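Local atomic coordinates of malic enzyme (Entamoeba histolytica, PDB entry 3NV9), a protein that probably catalyses the oxidative decarboxylation of malate to pyruvate with NAD or NADP as electron acceptor, working as a dimeric Rossmann-fold oxidoreductase. Residues Q3-D7 / L8-E12; G242-P245 / K246-V249; T268-Y271 / R272-E275; T279-P282 / S283-S287. All coordinates share one frame; numbering follows the deposited sequence.

Contact 1. Residues Q3-D7 / L8-E12; sequences QLKAD and LSNLE. With SO4 (sulfate ion), chain H.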
loop_
_atom_site.group_PDB
_atom_site.type_symbol
_atom_site.label_atom_id
_atom_site.label_comp_id
_atom_site.label_asym_id
_atom_site.label_seq_id
_atom_site.Cartn_x
_atom_site.Cartn_y
_atom_site.Cartn_z
ATOM N N GLN A 3 11.334 30.860 -21.233
ATOM C CA GLN A 3 11.598 29.927 -20.191
ATOM C C GLN A 3 10.433 28.931 -20.137
ATOM O O GLN A 3 9.333 29.148 -20.649
ATOM C CB GLN A 3 11.904 30.619 -18.869
ATOM C CG GLN A 3 10.725 31.198 -18.164
ATOM C CD GLN A 3 10.992 31.466 -16.680
ATOM O OE1 GLN A 3 10.074 31.359 -15.854
ATOM N NE2 GLN A 3 12.239 31.834 -16.335
ATOM N N LEU A 4 10.733 27.789 -19.586
ATOM C CA LEU A 4 9.784 26.730 -19.508
ATOM C C LEU A 4 8.553 27.176 -18.703
ATOM O O LEU A 4 8.678 27.881 -17.712
ATOM C CB LEU A 4 10.506 25.609 -18.793
ATOM C CG LEU A 4 10.623 24.185 -19.276
ATOM C CD1 LEU A 4 10.312 23.916 -20.777
ATOM C CD2 LEU A 4 11.979 23.809 -18.851
ATOM N N LYS A 5 7.374 26.761 -19.146
ATOM C CA LYS A 5 6.130 27.003 -18.405
ATOM C C LYS A 5 5.943 26.018 -17.275
ATOM O O LYS A 5 6.379 24.866 -17.376
ATOM C CB LYS A 5 4.908 26.909 -19.327
ATOM C CG LYS A 5 4.922 27.952 -20.439
ATOM C CD LYS A 5 3.644 27.962 -21.206
ATOM C CE LYS A 5 3.794 28.942 -22.342
ATOM N NZ LYS A 5 2.557 28.917 -23.152
ATOM N N ALA A 6 5.245 26.447 -16.224
ATOM C CA ALA A 6 4.957 25.538 -15.100
ATOM C C ALA A 6 4.393 24.188 -15.553
ATOM O O ALA A 6 4.645 23.163 -14.921
ATOM C CB ALA A 6 4.017 26.199 -14.040
ATOM N N ASP A 7 3.626 24.202 -16.637
ATOM C CA ASP A 7 2.924 22.990 -17.066
ATOM C C ASP A 7 3.735 22.159 -18.025
ATOM O O ASP A 7 3.256 21.126 -18.504
ATOM C CB ASP A 7 1.506 23.298 -17.611
ATOM C CG ASP A 7 1.514 23.998 -18.974
ATOM O OD1 ASP A 7 2.595 24.363 -19.531
ATOM O OD2 ASP A 7 0.398 24.172 -19.495
ATOM N N LEU A 8 4.946 22.620 -18.321
ATOM C CA LEU A 8 5.868 21.874 -19.202
ATOM C C LEU A 8 5.408 21.701 -20.673
ATOM O O LEU A 8 5.929 20.827 -21.370
ATOM C CB LEU A 8 6.164 20.487 -18.617
ATOM C CG LEU A 8 7.234 20.573 -17.545
ATOM C CD1 LEU A 8 7.545 19.115 -17.010
ATOM C CD2 LEU A 8 8.498 21.321 -18.048
ATOM N N SER A 9 4.420 22.491 -21.099
ATOM C CA SER A 9 3.839 22.423 -22.479
ATOM C C SER A 9 4.727 22.943 -23.616
ATOM O O SER A 9 4.450 22.677 -24.780
ATOM C CB SER A 9 2.481 23.169 -22.538
ATOM O OG SER A 9 2.586 24.420 -21.836
ATOM N N ASN A 10 5.789 23.678 -23.299
ATOM C CA ASN A 10 6.519 24.406 -24.311
ATOM C C ASN A 10 7.993 24.031 -24.332
ATOM O O ASN A 10 8.857 24.878 -24.593
ATOM C CB ASN A 10 6.369 25.913 -24.088
ATOM C CG ASN A 10 7.055 26.400 -22.793
ATOM O OD1 ASN A 10 7.135 25.672 -21.780
ATOM N ND2 ASN A 10 7.531 27.655 -22.816
ATOM N N LEU A 11 8.284 22.769 -24.043
ATOM C CA LEU A 11 9.672 22.338 -24.005
ATOM C C LEU A 11 10.330 22.473 -25.387
ATOM O O LEU A 11 11.444 22.960 -25.467
ATOM C CB LEU A 11 9.829 20.916 -23.460
ATOM C CG LEU A 11 11.247 20.345 -23.635
ATOM C CD1 LEU A 11 12.245 20.939 -22.677
ATOM C CD2 LEU A 11 11.230 18.825 -23.489
ATOM N N GLU A 12 9.632 22.038 -26.436
ATOM C CA GLU A 12 10.089 22.159 -27.818
ATOM C C GLU A 12 10.667 23.547 -28.140
ATOM O O GLU A 12 11.767 23.653 -28.711
ATOM C CB GLU A 12 8.984 21.774 -28.823
ATOM C CG GLU A 12 8.457 20.315 -28.696
ATOM C CD GLU A 12 9.458 19.202 -29.094
ATOM O OE1 GLU A 12 10.318 19.414 -29.987
ATOM O OE2 GLU A 12 9.359 18.084 -28.520
HETATM S S SO4 H . 3.516 29.502 -16.498
HETATM O O1 SO4 H . 3.112 30.249 -17.691
HETATM O O2 SO4 H . 3.224 30.265 -15.285
HETATM O O3 SO4 H . 2.769 28.226 -16.515
HETATM O O4 SO4 H . 4.963 29.271 -16.480
#

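Contact 2. Residues G242-P245 / K246-V249; sequences GADP and KKIV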
loop_
_atom_site.group_PDB
_atom_site.type_symbol
_atom_site.label_atom_id
_atom_site.label_comp_id
_atom_site.label_asym_id
_atom_site.label_seq_id
_atom_site.Cartn_x
_atom_site.Cartn_y
_atom_site.Cartn_z
ATOM N N GLY A 242 -7.729 -10.243 -35.955
ATOM C CA GLY A 242 -7.983 -10.524 -37.381
ATOM C C GLY A 242 -6.817 -10.526 -38.346
ATOM O O GLY A 242 -7.041 -10.571 -39.551
ATOM N N ALA A 243 -5.576 -10.453 -37.854
ATOM C CA ALA A 243 -4.430 -10.465 -38.781
ATOM C C ALA A 243 -4.263 -11.872 -39.352
ATOM O O ALA A 243 -4.792 -12.836 -38.819
ATOM C CB ALA A 243 -3.145 -9.995 -38.114
ATOM N N ASP A 244 -3.541 -11.992 -40.455
ATOM C CA ASP A 244 -3.268 -13.320 -41.027
ATOM C C ASP A 244 -1.982 -13.895 -40.417
ATOM O O ASP A 244 -0.911 -13.343 -40.661
ATOM C CB ASP A 244 -3.058 -13.153 -42.531
ATOM C CG ASP A 244 -3.035 -14.491 -43.270
ATOM O OD1 ASP A 244 -2.932 -15.538 -42.587
ATOM O OD2 ASP A 244 -3.134 -14.481 -44.536
ATOM N N PRO A 245 -2.052 -15.014 -39.670
ATOM C CA PRO A 245 -0.782 -15.540 -39.123
ATOM C C PRO A 245 0.275 -15.849 -40.189
ATOM O O PRO A 245 1.462 -15.715 -39.917
ATOM C CB PRO A 245 -1.198 -16.820 -38.374
ATOM C CG PRO A 245 -2.643 -16.719 -38.171
ATOM C CD PRO A 245 -3.193 -15.879 -39.317
ATOM N N LYS A 246 -0.148 -16.191 -41.405
ATOM C CA LYS A 246 0.783 -16.549 -42.484
ATOM C C LYS A 246 1.618 -15.339 -42.952
ATOM O O LYS A 246 2.728 -15.495 -43.529
ATOM C CB LYS A 246 0.037 -17.144 -43.684
ATOM C CG LYS A 246 -0.742 -18.468 -43.443
ATOM C CD LYS A 246 -1.117 -19.106 -44.819
ATOM C CE LYS A 246 -2.458 -19.883 -44.817
ATOM N NZ LYS A 246 -2.457 -21.008 -43.837
ATOM N N LYS A 247 1.090 -14.135 -42.705
ATOM C CA LYS A 247 1.731 -12.912 -43.201
ATOM C C LYS A 247 2.649 -12.252 -42.144
ATOM O O LYS A 247 3.135 -11.142 -42.350
ATOM C CB LYS A 247 0.670 -11.899 -43.671
ATOM C CG LYS A 247 -0.228 -12.343 -44.845
ATOM C CD LYS A 247 -0.791 -11.071 -45.536
ATOM C CE LYS A 247 -1.924 -11.342 -46.548
ATOM N NZ LYS A 247 -3.075 -12.050 -45.906
ATOM N N ILE A 248 2.855 -12.948 -41.034
ATOM C CA ILE A 248 3.493 -12.421 -39.820
ATOM C C ILE A 248 4.865 -13.102 -39.551
ATOM O O ILE A 248 4.959 -14.323 -39.574
ATOM C CB ILE A 248 2.531 -12.633 -38.600
ATOM C CG1 ILE A 248 1.489 -11.515 -38.538
ATOM C CG2 ILE A 248 3.261 -12.630 -37.283
ATOM C CD1 ILE A 248 0.505 -11.725 -37.475
ATOM N N VAL A 249 5.922 -12.328 -39.295
ATOM C CA VAL A 249 7.140 -12.946 -38.790
ATOM C C VAL A 249 7.562 -12.327 -37.450
ATOM O O VAL A 249 7.725 -11.096 -37.382
ATOM C CB VAL A 249 8.389 -12.656 -39.665
ATOM C CG1 VAL A 249 9.420 -13.766 -39.493
ATOM C CG2 VAL A 249 8.064 -12.324 -41.087
#

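Contact 3. Residues T268-Y271 / R272-E275; sequences TRFY and RKWE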
loop_
_atom_site.group_PDB
_atom_site.type_symbol
_atom_site.label_atom_id
_atom_site.label_comp_id
_atom_site.label_asym_id
_atom_site.label_seq_id
_atom_site.Cartn_x
_atom_site.Cartn_y
_atom_site.Cartn_z
ATOM N N THR A 268 9.596 -25.932 -22.713
ATOM C CA THR A 268 8.184 -25.565 -22.753
ATOM C C THR A 268 7.800 -24.432 -21.807
ATOM O O THR A 268 6.614 -24.129 -21.606
ATOM C CB THR A 268 7.291 -26.754 -22.510
ATOM O OG1 THR A 268 7.359 -27.114 -21.127
ATOM C CG2 THR A 268 7.692 -27.925 -23.440
ATOM N N ARG A 269 8.810 -23.818 -21.208
ATOM C CA ARG A 269 8.613 -22.597 -20.475
ATOM C C ARG A 269 8.301 -21.523 -21.501
ATOM O O ARG A 269 7.620 -20.545 -21.193
ATOM C CB ARG A 269 9.859 -22.248 -19.691
ATOM C CG ARG A 269 9.978 -23.019 -18.408
ATOM C CD ARG A 269 11.432 -23.220 -18.050
ATOM N NE ARG A 269 12.310 -22.206 -18.637
ATOM C CZ ARG A 269 13.638 -22.229 -18.546
ATOM N NH1 ARG A 269 14.235 -23.223 -17.890
ATOM N NH2 ARG A 269 14.375 -21.269 -19.106
ATOM N N PHE A 270 8.777 -21.751 -22.729
ATOM C CA PHE A 270 8.579 -20.846 -23.858
ATOM C C PHE A 270 7.449 -21.285 -24.820
ATOM O O PHE A 270 7.493 -21.013 -26.017
ATOM C CB PHE A 270 9.897 -20.701 -24.609
ATOM C CG PHE A 270 10.919 -19.810 -23.913
ATOM C CD1 PHE A 270 11.967 -20.369 -23.147
ATOM C CD2 PHE A 270 10.857 -18.405 -24.028
ATOM C CE1 PHE A 270 12.938 -19.524 -22.513
ATOM C CE2 PHE A 270 11.830 -17.559 -23.400
ATOM C CZ PHE A 270 12.867 -18.115 -22.652
ATOM N N TYR A 271 6.435 -21.951 -24.305
ATOM C CA TYR A 271 5.335 -22.414 -25.144
ATOM C C TYR A 271 4.677 -21.289 -26.020
ATOM O O TYR A 271 4.303 -21.549 -27.173
ATOM C CB TYR A 271 4.283 -23.111 -24.301
ATOM C CG TYR A 271 3.404 -22.185 -23.479
ATOM C CD1 TYR A 271 2.159 -21.748 -23.956
ATOM C CD2 TYR A 271 3.798 -21.763 -22.206
ATOM C CE1 TYR A 271 1.335 -20.904 -23.201
ATOM C CE2 TYR A 271 2.990 -20.917 -21.440
ATOM C CZ TYR A 271 1.752 -20.483 -21.943
ATOM O OH TYR A 271 0.950 -19.628 -21.164
ATOM N N ARG A 272 4.556 -20.055 -25.485
ATOM C CA ARG A 272 3.988 -18.959 -26.274
ATOM C C ARG A 272 4.819 -18.681 -27.548
ATOM O O ARG A 272 4.277 -18.484 -28.637
ATOM C CB ARG A 272 3.705 -17.696 -25.402
ATOM C CG ARG A 272 3.210 -17.992 -23.970
ATOM C CD ARG A 272 2.005 -17.154 -23.436
ATOM N NE ARG A 272 0.810 -17.512 -24.149
ATOM C CZ ARG A 272 -0.456 -17.457 -23.730
ATOM N NH1 ARG A 272 -0.860 -17.015 -22.513
ATOM N NH2 ARG A 272 -1.347 -17.897 -24.610
ATOM N N LYS A 273 6.142 -18.707 -27.447
ATOM C CA LYS A 273 6.944 -18.545 -28.668
ATOM C C LYS A 273 6.728 -19.753 -29.594
ATOM O O LYS A 273 6.724 -19.608 -30.827
ATOM C CB LYS A 273 8.441 -18.323 -28.388
ATOM C CG LYS A 273 8.792 -17.113 -27.498
ATOM C CD LYS A 273 10.305 -17.094 -27.129
ATOM C CE LYS A 273 11.247 -17.118 -28.351
ATOM N NZ LYS A 273 12.701 -17.105 -27.983
ATOM N N TRP A 274 6.516 -20.917 -28.990
ATOM C CA TRP A 274 6.298 -22.159 -29.736
ATOM C C TRP A 274 5.007 -22.166 -30.596
ATOM O O TRP A 274 5.073 -22.503 -31.800
ATOM C CB TRP A 274 6.370 -23.385 -28.810
ATOM C CG TRP A 274 6.221 -24.657 -29.595
ATOM C CD1 TRP A 274 5.310 -25.675 -29.371
ATOM C CD2 TRP A 274 6.969 -25.029 -30.770
ATOM N NE1 TRP A 274 5.473 -26.643 -30.332
ATOM C CE2 TRP A 274 6.479 -26.274 -31.194
ATOM C CE3 TRP A 274 8.018 -24.436 -31.482
ATOM C CZ2 TRP A 274 7.000 -26.935 -32.316
ATOM C CZ3 TRP A 274 8.526 -25.074 -32.606
ATOM C CH2 TRP A 274 8.018 -26.310 -33.013
ATOM N N GLU A 275 3.874 -21.771 -29.992
ATOM C CA GLU A 275 2.590 -21.576 -30.704
ATOM C C GLU A 275 2.783 -20.644 -31.911
ATOM O O GLU A 275 2.307 -20.904 -33.013
ATOM C CB GLU A 275 1.539 -21.039 -29.732
ATOM C CG GLU A 275 0.262 -20.401 -30.358
ATOM C CD GLU A 275 -0.740 -21.428 -30.939
ATOM O OE1 GLU A 275 -0.593 -22.643 -30.661
ATOM O OE2 GLU A 275 -1.666 -21.017 -31.686
HETATM O O HOH W 1 6.034 -18.725 -22.960
HETATM O O HOH W 2 0.866 -16.313 -20.437
#

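Contact 4. Residues T279-P282 / S283-S287; sequences TTNP and SKFGS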
loop_
_atom_site.group_PDB
_atom_site.type_symbol
_atom_site.label_atom_id
_atom_site.label_comp_id
_atom_site.label_asym_id
_atom_site.label_seq_id
_atom_site.Cartn_x
_atom_site.Cartn_y
_atom_site.Cartn_z
ATOM N N THR A 279 2.541 -21.376 -36.143
ATOM C CA THR A 279 1.438 -20.691 -36.874
ATOM C C THR A 279 1.853 -19.526 -37.784
ATOM O O THR A 279 1.057 -19.045 -38.587
ATOM C CB THR A 279 0.380 -20.159 -35.862
ATOM O OG1 THR A 279 1.045 -19.357 -34.874
ATOM C CG2 THR A 279 -0.334 -21.295 -35.162
ATOM N N THR A 280 3.087 -19.059 -37.673
ATOM C CA THR A 280 3.480 -17.830 -38.375
ATOM C C THR A 280 4.609 -18.086 -39.337
ATOM O O THR A 280 5.196 -19.171 -39.317
ATOM C CB THR A 280 3.853 -16.683 -37.379
ATOM O OG1 THR A 280 4.974 -17.064 -36.548
ATOM C CG2 THR A 280 2.632 -16.336 -36.483
ATOM N N ASN A 281 4.894 -17.101 -40.188
ATOM C CA ASN A 281 6.145 -17.049 -40.967
ATOM C C ASN A 281 6.403 -18.358 -41.741
ATOM O O ASN A 281 7.455 -18.994 -41.541
ATOM C CB ASN A 281 7.319 -16.743 -40.003
ATOM C CG ASN A 281 8.674 -16.749 -40.683
ATOM O OD1 ASN A 281 8.844 -16.229 -41.784
ATOM N ND2 ASN A 281 9.653 -17.310 -40.009
ATOM N N PRO A 282 5.431 -18.776 -42.604
ATOM C CA PRO A 282 5.511 -20.043 -43.344
ATOM C C PRO A 282 6.798 -20.083 -44.140
ATOM O O PRO A 282 7.489 -21.080 -44.113
ATOM C CB PRO A 282 4.314 -19.970 -44.303
ATOM C CG PRO A 282 3.368 -19.002 -43.630
ATOM C CD PRO A 282 4.318 -17.954 -43.108
ATOM N N SER A 283 7.097 -18.962 -44.794
ATOM C CA SER A 283 8.341 -18.651 -45.520
ATOM C C SER A 283 9.753 -18.860 -44.849
ATOM O O SER A 283 10.773 -18.858 -45.539
ATOM C CB SER A 283 8.210 -17.202 -45.990
ATOM O OG SER A 283 9.234 -16.862 -46.878
ATOM N N LYS A 284 9.823 -19.044 -43.528
ATOM C CA LYS A 284 11.123 -19.184 -42.838
ATOM C C LYS A 284 12.119 -18.061 -43.092
ATOM O O LYS A 284 13.290 -18.340 -43.322
ATOM C CB LYS A 284 11.807 -20.493 -43.224
ATOM C CG LYS A 284 11.792 -21.562 -42.143
ATOM C CD LYS A 284 10.503 -22.333 -42.095
ATOM C CE LYS A 284 10.785 -23.793 -41.721
ATOM N NZ LYS A 284 9.779 -24.683 -42.324
ATOM N N PHE A 285 11.691 -16.803 -43.043
ATOM C CA PHE A 285 12.592 -15.685 -43.348
ATOM C C PHE A 285 13.948 -15.785 -42.655
ATOM O O PHE A 285 14.022 -16.086 -41.469
ATOM C CB PHE A 285 11.948 -14.359 -42.968
ATOM C CG PHE A 285 10.938 -13.861 -43.963
ATOM C CD1 PHE A 285 9.587 -13.808 -43.626
ATOM C CD2 PHE A 285 11.345 -13.419 -45.228
ATOM C CE1 PHE A 285 8.633 -13.305 -44.536
ATOM C CE2 PHE A 285 10.421 -12.920 -46.139
ATOM C CZ PHE A 285 9.052 -12.864 -45.790
ATOM N N GLY A 286 15.011 -15.496 -43.392
ATOM C CA GLY A 286 16.343 -15.809 -42.939
ATOM C C GLY A 286 17.085 -14.630 -42.376
ATOM O O GLY A 286 18.185 -14.790 -41.872
ATOM N N SER A 287 16.491 -13.442 -42.493
ATOM C CA SER A 287 17.027 -12.242 -41.855
ATOM C C SER A 287 15.967 -11.134 -41.739
ATOM O O SER A 287 15.122 -10.954 -42.648
ATOM C CB SER A 287 18.241 -11.720 -42.623
ATOM O OG SER A 287 17.843 -11.051 -43.804
#

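Contact 1. Residues Q3-D7 / L8-E12
Lys5 and Leu8 close a type I beta turn, with Leu8 N 2.8 Å from Lys5 O, and Leu8, at positive phi, swings the chain back along residues 3-5. Asn10 seals this return with both ends of its amide. Its OD1 accepts Lys5 N at 2.9 Å in a bond bent little from linear (168°), while its ND2 donates to Gln3 O at 3.2 Å, with that oxygen only 6° out of the amide plane. The torsion that makes this possible tucks CG between the backbone N and carbonyl carbon of Asn10 (chi1 67°). Lys5, extended beyond CG, runs across the same amide, its CG 3.5 Å from Asn10 CG. Asp7 forms an Asx turn: OD1 meets Ser9 N at 3.0 Å, from above the carboxylate plane. On the apolar side, Leu4 CG lies 3.8 Å from Leu8 CD2 and Leu4 CD1 4.0 Å from Leu11 CD1; all three pack on helix 21-43, and Leu4 and Leu11 also on Leu477 of helix 470-485. Ala6 N donates to O4 of a sulfate, probably from the crystallisation liquor, at 2.8 Å, and Ala6 O bonds to Trp60 of the second subunit. With both amide ends committed to backbone partners, the buried Asn10 cannot flip without exchanging donor for acceptor, so the pairing probably fixes the rotation of the amide and ties the returning chain to residues 3-5.

Contact 2. Residues G242-P245 / K246-V249
The loop from helix 229-240 to strand 248-252 completes the beta-alpha-beta crossover that leaves strand 222-225, and Asp244 organises its last turn through three oxygens. Asp244 O accepts Lys247 N at 3.0 Å, and one residue further on Pro245 O accepts Ile248 N at a longer 3.3 Å; the pair makes a short 3-10 turn. The carboxylate reinforces it. OD1 of Asp244 takes Lys246 N at 3.1 Å from 59° above the carboxylate plane, which makes an Asx turn, and OD2 forms a salt bridge with Lys247 NZ at 2.8 Å through its anti lone pair, the one facing away from OD1. Two torsions place these groups: Asp244 CG stands opposite its own amide nitrogen (chi1 -169°), and the Lys247 chain, extended as far as CE, bends at its last bond (chi4 58°) to carry NZ to OD2. That ammonium also donates to His218 O, in the loop preceding strand 222-225, so the turn is tied to the entrance of the neighbouring parallel strand. This is the start of the classical Rossmann arrangement, in which the second strand lies beside the first after the intervening helix; a Schellman motif at Gly242, with positive phi, ends that helix. Beyond the polar turn, the buried Ile248 begins the strand: CD1 lies 4.1 Å from Ala243 CB, and the Ile248 side chain also packs on Leu235 and Val239 of the helix and on Met222 and Phe224 of the adjacent strand.

Contact 3. Residues T268-Y271 / R272-E275
Tyr271 O receives Glu275 N at 2.9 Å, nearly in line with its carbonyl bond, and Phe270 O receives Trp274 N at 3.1 Å in the carbonyl plane. These i to i+4 bonds open helix 271-279, with Phe270 at its N-cap position. A water bridges the start of the turn, giving a hydrogen to Arg269 O and accepting one from Arg272 N. Tyr271 CG sits between its backbone N and carbonyl carbon (chi1 75°), which folds the ring forward beside the next side chain. Arg272 CG then lies over one ring face, 3.6 Å from the centroid and 17° off the normal, a CH-pi contact. Further out, the guanidinium turns one face, near its rim, to Tyr271 CE1 and OH, the two planes tilted by 32°. NH1 of Arg272 donates to a second water at 2.8 Å, which reaches Tyr271 OH only weakly; the hydroxyl has a firmer partner in Asp180. Lys273 points the same way as Phe270, its CD 3.4 Å from Phe270 CD2, and continues to a salt bridge with Asp252 at the end of strand 248-252, where dinucleotide-binding Rossmann folds often carry an acidic residue. The first turn of helix 271-279 is thereby joined to that strand, while Lys273 and Trp274 pack on Ile264 of helix 262-266 and Phe270 touches the loop at Gln172 and Pro173.

Contact 4. Residues T279-P282 / S283-S287
Asn281 has a positive phi, and its CG points directly away from its own amide nitrogen (chi1 176°); together these send the side-chain amide across the following turn to Phe285. OD1 accepts Phe285 N at 3.2 Å; the donor lies in the carbonyl plane on a lone pair, and the N-H points almost straight at the oxygen (167°). Inside that bond, Lys284 N meets Asn281 O at 3.1 Å and closes a type I beta turn through Pro282 and Ser283. Backbone and side-chain oxygens of one residue thus hold two consecutive amides. The same OD1 comes 3.1 Å from Phe285 CD1, with amide and ring planes only 7° apart, while Ser283 OG lies 4.1 Å above the ring centre. The other end of the amide is also used: Asn281 ND2 donates to Leu257 O, and Phe285 O accepts from Ser256 OG, so the turn is fixed beside edge strand 255-256. Phe285 also packs on Glu290 and Ala291 of the next helix, where the Ser287 side chain caps Glu290 N. The whole is a helix-to-helix connection, from 271-279 to 288-292, at the rim of the Rossmann domain, built on a type I beta turn whose first residue, Asn281, also binds Phe285 N through its side chain.

In the fold
Contacts 2, 3 and 4 belong to the NAD-binding domain, whereas contact 1 lies about 43 to 47 Å from them, centre to centre, at the N-terminus. Contacts 1 and 2 are partly buried and each sets a polar turn against leucine, isoleucine or alanine side chains; contacts 3 and 4 lie at the surface: contact 3 adds a CH-pi contact and waters to backbone helix bonds, contact 4 an asparagine amide beside a phenylalanine ring. Strand 248-252 is the shared element: contact 2 starts it, Lys273 of contact 3 reaches its end, and contact 4 packs on it, with Val249 CG2 3.3 Å from Phe285 CD1. Contact 1 alone meets the second subunit.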